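Local coordinates for protein UDP-glucose 4-epimerase (Campylobacter jejuni subsp. jejuni serotype O:2, PDB 7K3P) that interconverts UDP-glucose and UDP-galactose by epimerising the sugar at C4, binds NAD, and probably acts on the N-acetylated UDP-sugars as well, at residues I213-E218 / D225-F230. The protein carries 2 engineered substitutions. Residues are numbered along the deposited sequence; the frame is centred on the assembly and turned at random.
Sequences IKVAAE and DKLFIF
Leu-227 meets Val-215 and Ala-216 in a small, wholly apolar contact that illustrates how one leucine on a short strand can be seated against a helix. The van der Waals contacts come in two groups. In the first, CG1 of Val-215 lies 4.0 Å from CG of Leu-227, touching the branch point of the leucine, and the two side chains are skewed against each other. With CG anti to the backbone N (chi1 -177°), the leucine reaches out from the strand to Val-215. The second group belongs to CD1 of Leu-227. That methyl packs 3.8 Å from CA of Ala-216 and 4.0 Å from its CB, so it rests on the helix backbone as much as on a side chain, consistent with the small side chain there. The alpha carbons of Ala-216 and Leu-227 stand 6.9 Å apart.

Hydrogen bonding and charge play no part between the segments. Within helix 212-220, Ala-217 N bonds to Ile-213 O (2.8 Å), while Leu-227 pairs through its backbone with Lys-296 and Glu-298 of the parallel strand 296-300. Polar groups find partners elsewhere: Lys-214 forms a salt bridge with Glu-341, and Glu-218 another with Arg-224.

Helix 280-291 adds to the cluster, Val-283 touching Ala-216 and Ile-284 touching Leu-227, and Pro-207 packs on Val-215. This small core belongs to the lobe beside the NAD-binding Rossmann fold, consistent with the substrate-binding domain of such epimerases, and the side chain of Val-215 is about 13 Å from the bound NAD. All three touching residues are buried, yet the two segments together bury just 110 Å²; with no directional bond across it, the junction depends on shape and exclusion of water, shared with the neighbouring helix.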
ATOM      1  N   ILE A 213      16.011   1.913  25.261  1.00 32.62           N
ATOM      2  CA  ILE A 213      15.531   2.832  26.293  1.00 34.47           C
ATOM      3  C   ILE A 213      14.253   2.318  26.973  1.00 35.40           C
ATOM      4  O   ILE A 213      14.111   2.414  28.197  1.00 34.48           O
ATOM      5  CB  ILE A 213      15.318   4.243  25.746  1.00 34.31           C
ATOM      6  CG1 ILE A 213      16.639   4.792  25.210  1.00 35.54           C
ATOM      7  CG2 ILE A 213      14.789   5.159  26.833  1.00 38.64           C
ATOM      8  CD1 ILE A 213      16.795   6.298  25.384  1.00 37.63           C
ATOM      9  N   LYS A 214      13.333   1.769  26.184  1.00 33.10           N
ATOM     10  CA  LYS A 214      12.106   1.201  26.747  1.00 34.82           C
ATOM     11  C   LYS A 214      12.445   0.066  27.727  1.00 34.85           C
ATOM     12  O   LYS A 214      11.944   0.032  28.851  1.00 37.27           O
ATOM     13  CB  LYS A 214      11.170   0.716  25.633  1.00 36.74           C
ATOM     14  CG  LYS A 214       9.840   0.127  26.116  1.00 37.47           C
ATOM     15  CD  LYS A 214       8.979   1.168  26.830  1.00 37.26           C
ATOM     16  CE  LYS A 214       7.561   0.648  27.079  1.00 38.31           C
ATOM     17  NZ  LYS A 214       6.720   1.669  27.780  1.00 41.27           N
ATOM     18  N   VAL A 215      13.319  -0.842  27.305  1.00 32.11           N
ATOM     19  CA  VAL A 215      13.741  -1.959  28.152  1.00 36.62           C
ATOM     20  C   VAL A 215      14.431  -1.466  29.432  1.00 35.75           C
ATOM     21  O   VAL A 215      14.147  -1.940  30.537  1.00 37.01           O
ATOM     22  CB  VAL A 215      14.691  -2.903  27.381  1.00 35.72           C
ATOM     23  CG1 VAL A 215      15.368  -3.887  28.325  1.00 36.54           C
ATOM     24  CG2 VAL A 215      13.941  -3.634  26.290  1.00 34.01           C
ATOM     25  N   ALA A 216      15.340  -0.512  29.275  1.00 32.82           N
ATOM     26  CA  ALA A 216      16.032   0.074  30.418  1.00 35.31           C
ATOM     27  C   ALA A 216      15.028   0.693  31.399  1.00 37.57           C
ATOM     28  O   ALA A 216      15.132   0.497  32.606  1.00 38.69           O
ATOM     29  CB  ALA A 216      17.041   1.111  29.952  1.00 32.25           C
ATOM     30  N   ALA A 217      14.064   1.437  30.867  1.00 34.64           N
ATOM     31  CA  ALA A 217      12.995   2.034  31.666  1.00 36.20           C
ATOM     32  C   ALA A 217      12.141   0.971  32.367  1.00 42.59           C
ATOM     33  O   ALA A 217      11.779   1.125  33.550  1.00 38.56           O
ATOM     34  CB  ALA A 217      12.118   2.942  30.795  1.00 35.01           C
ATOM     35  N   GLU A 218      11.816  -0.102  31.642  1.00 39.91           N
ATOM     36  CA  GLU A 218      11.023  -1.196  32.212  1.00 41.45           C
ATOM     37  C   GLU A 218      11.746  -1.873  33.386  1.00 42.19           C
ATOM     38  O   GLU A 218      11.119  -2.219  34.391  1.00 41.24           O
ATOM     39  CB  GLU A 218      10.639  -2.228  31.134  1.00 40.14           C
ATOM     40  CG  GLU A 218       9.545  -1.773  30.151  1.00 40.43           C
ATOM     41  CD  GLU A 218       9.287  -2.794  29.039  1.00 42.43           C
ATOM     42  OE1 GLU A 218      10.132  -3.698  28.843  1.00 42.61           O
ATOM     43  OE2 GLU A 218       8.245  -2.691  28.356  1.00 42.23           O
ATOM     44  N   ASP A 225      12.733  -7.987  34.764  1.00 47.57           N
ATOM     45  CA  ASP A 225      13.640  -8.520  35.770  1.00 48.96           C
ATOM     46  C   ASP A 225      15.102  -8.214  35.470  1.00 49.05           C
ATOM     47  O   ASP A 225      15.850  -7.786  36.352  1.00 51.40           O
ATOM     48  CB  ASP A 225      13.429 -10.026  35.890  1.00 54.47           C
ATOM     49  CG  ASP A 225      14.184 -10.625  37.050  1.00 63.07           C
ATOM     50  OD1 ASP A 225      14.343  -9.928  38.080  1.00 64.48           O
ATOM     51  OD2 ASP A 225      14.618 -11.794  36.930  1.00 66.18           O
ATOM     52  N   LYS A 226      15.509  -8.443  34.227  1.00 48.41           N
ATOM     53  CA  LYS A 226      16.901  -8.266  33.832  1.00 45.84           C
ATOM     54  C   LYS A 226      17.009  -7.534  32.497  1.00 43.68           C
ATOM     55  O   LYS A 226      16.064  -7.516  31.710  1.00 45.07           O
ATOM     56  CB  LYS A 226      17.614  -9.625  33.734  1.00 49.78           C
ATOM     57  CG  LYS A 226      18.054 -10.219  35.075  1.00 56.68           C
ATOM     58  CD  LYS A 226      19.226 -11.204  34.923  1.00 53.75           C
ATOM     59  CE  LYS A 226      18.760 -12.630  34.664  1.00 56.07           C
ATOM     60  NZ  LYS A 226      19.918 -13.569  34.488  1.00 57.57           N
ATOM     61  N   LEU A 227      18.165  -6.923  32.259  1.00 44.11           N
ATOM     62  CA  LEU A 227      18.490  -6.328  30.962  1.00 44.08           C
ATOM     63  C   LEU A 227      19.749  -7.021  30.445  1.00 44.59           C
ATOM     64  O   LEU A 227      20.748  -7.110  31.159  1.00 45.79           O
ATOM     65  CB  LEU A 227      18.728  -4.817  31.102  1.00 39.98           C
ATOM     66  CG  LEU A 227      19.027  -3.962  29.865  1.00 41.00           C
ATOM     67  CD1 LEU A 227      18.778  -2.487  30.163  1.00 34.03           C
ATOM     68  CD2 LEU A 227      20.458  -4.158  29.383  1.00 43.26           C
ATOM     69  N   PHE A 228      19.711  -7.521  29.216  1.00 43.13           N
ATOM     70  CA  PHE A 228      20.873  -8.206  28.671  1.00 41.12           C
ATOM     71  C   PHE A 228      21.632  -7.321  27.687  1.00 40.73           C
ATOM     72  O   PHE A 228      21.034  -6.705  26.806  1.00 35.86           O
ATOM     73  CB  PHE A 228      20.449  -9.506  27.980  1.00 43.90           C
ATOM     74  CG  PHE A 228      20.160 -10.644  28.932  1.00 45.54           C
ATOM     75  CD1 PHE A 228      21.196 -11.278  29.610  1.00 49.69           C
ATOM     76  CD2 PHE A 228      18.864 -11.092  29.131  1.00 45.62           C
ATOM     77  CE1 PHE A 228      20.942 -12.334  30.481  1.00 49.28           C
ATOM     78  CE2 PHE A 228      18.601 -12.151  29.997  1.00 48.16           C
ATOM     79  CZ  PHE A 228      19.642 -12.771  30.671  1.00 47.84           C
ATOM     80  N   ILE A 229      22.950  -7.247  27.840  1.00 38.72           N
ATOM     81  CA  ILE A 229      23.777  -6.618  26.822  1.00 35.00           C
ATOM     82  C   ILE A 229      24.279  -7.702  25.879  1.00 36.77           C
ATOM     83  O   ILE A 229      25.112  -8.524  26.270  1.00 36.65           O
ATOM     84  CB  ILE A 229      25.001  -5.923  27.417  1.00 31.83           C
ATOM     85  CG1 ILE A 229      24.600  -4.949  28.521  1.00 36.80           C
ATOM     86  CG2 ILE A 229      25.770  -5.195  26.324  1.00 33.99           C
ATOM     87  CD1 ILE A 229      25.781  -4.158  29.062  1.00 31.44           C
ATOM     88  N   PHE A 230      23.782  -7.710  24.646  1.00 34.72           N
ATOM     89  CA  PHE A 230      24.220  -8.693  23.664  1.00 33.56           C
ATOM     90  C   PHE A 230      25.457  -8.228  22.923  1.00 36.35           C
ATOM     91  O   PHE A 230      25.353  -7.529  21.911  1.00 37.42           O
ATOM     92  CB  PHE A 230      23.093  -9.008  22.686  1.00 34.22           C
ATOM     93  CG  PHE A 230      21.927  -9.696  23.327  1.00 37.10           C
ATOM     94  CD1 PHE A 230      22.012 -11.033  23.693  1.00 40.35           C
ATOM     95  CD2 PHE A 230      20.752  -9.007  23.577  1.00 37.97           C
ATOM     96  CE1 PHE A 230      20.931 -11.674  24.294  1.00 40.77           C
ATOM     97  CE2 PHE A 230      19.676  -9.636  24.174  1.00 40.02           C
ATOM     98  CZ  PHE A 230      19.766 -10.974  24.531  1.00 39.33           C
TER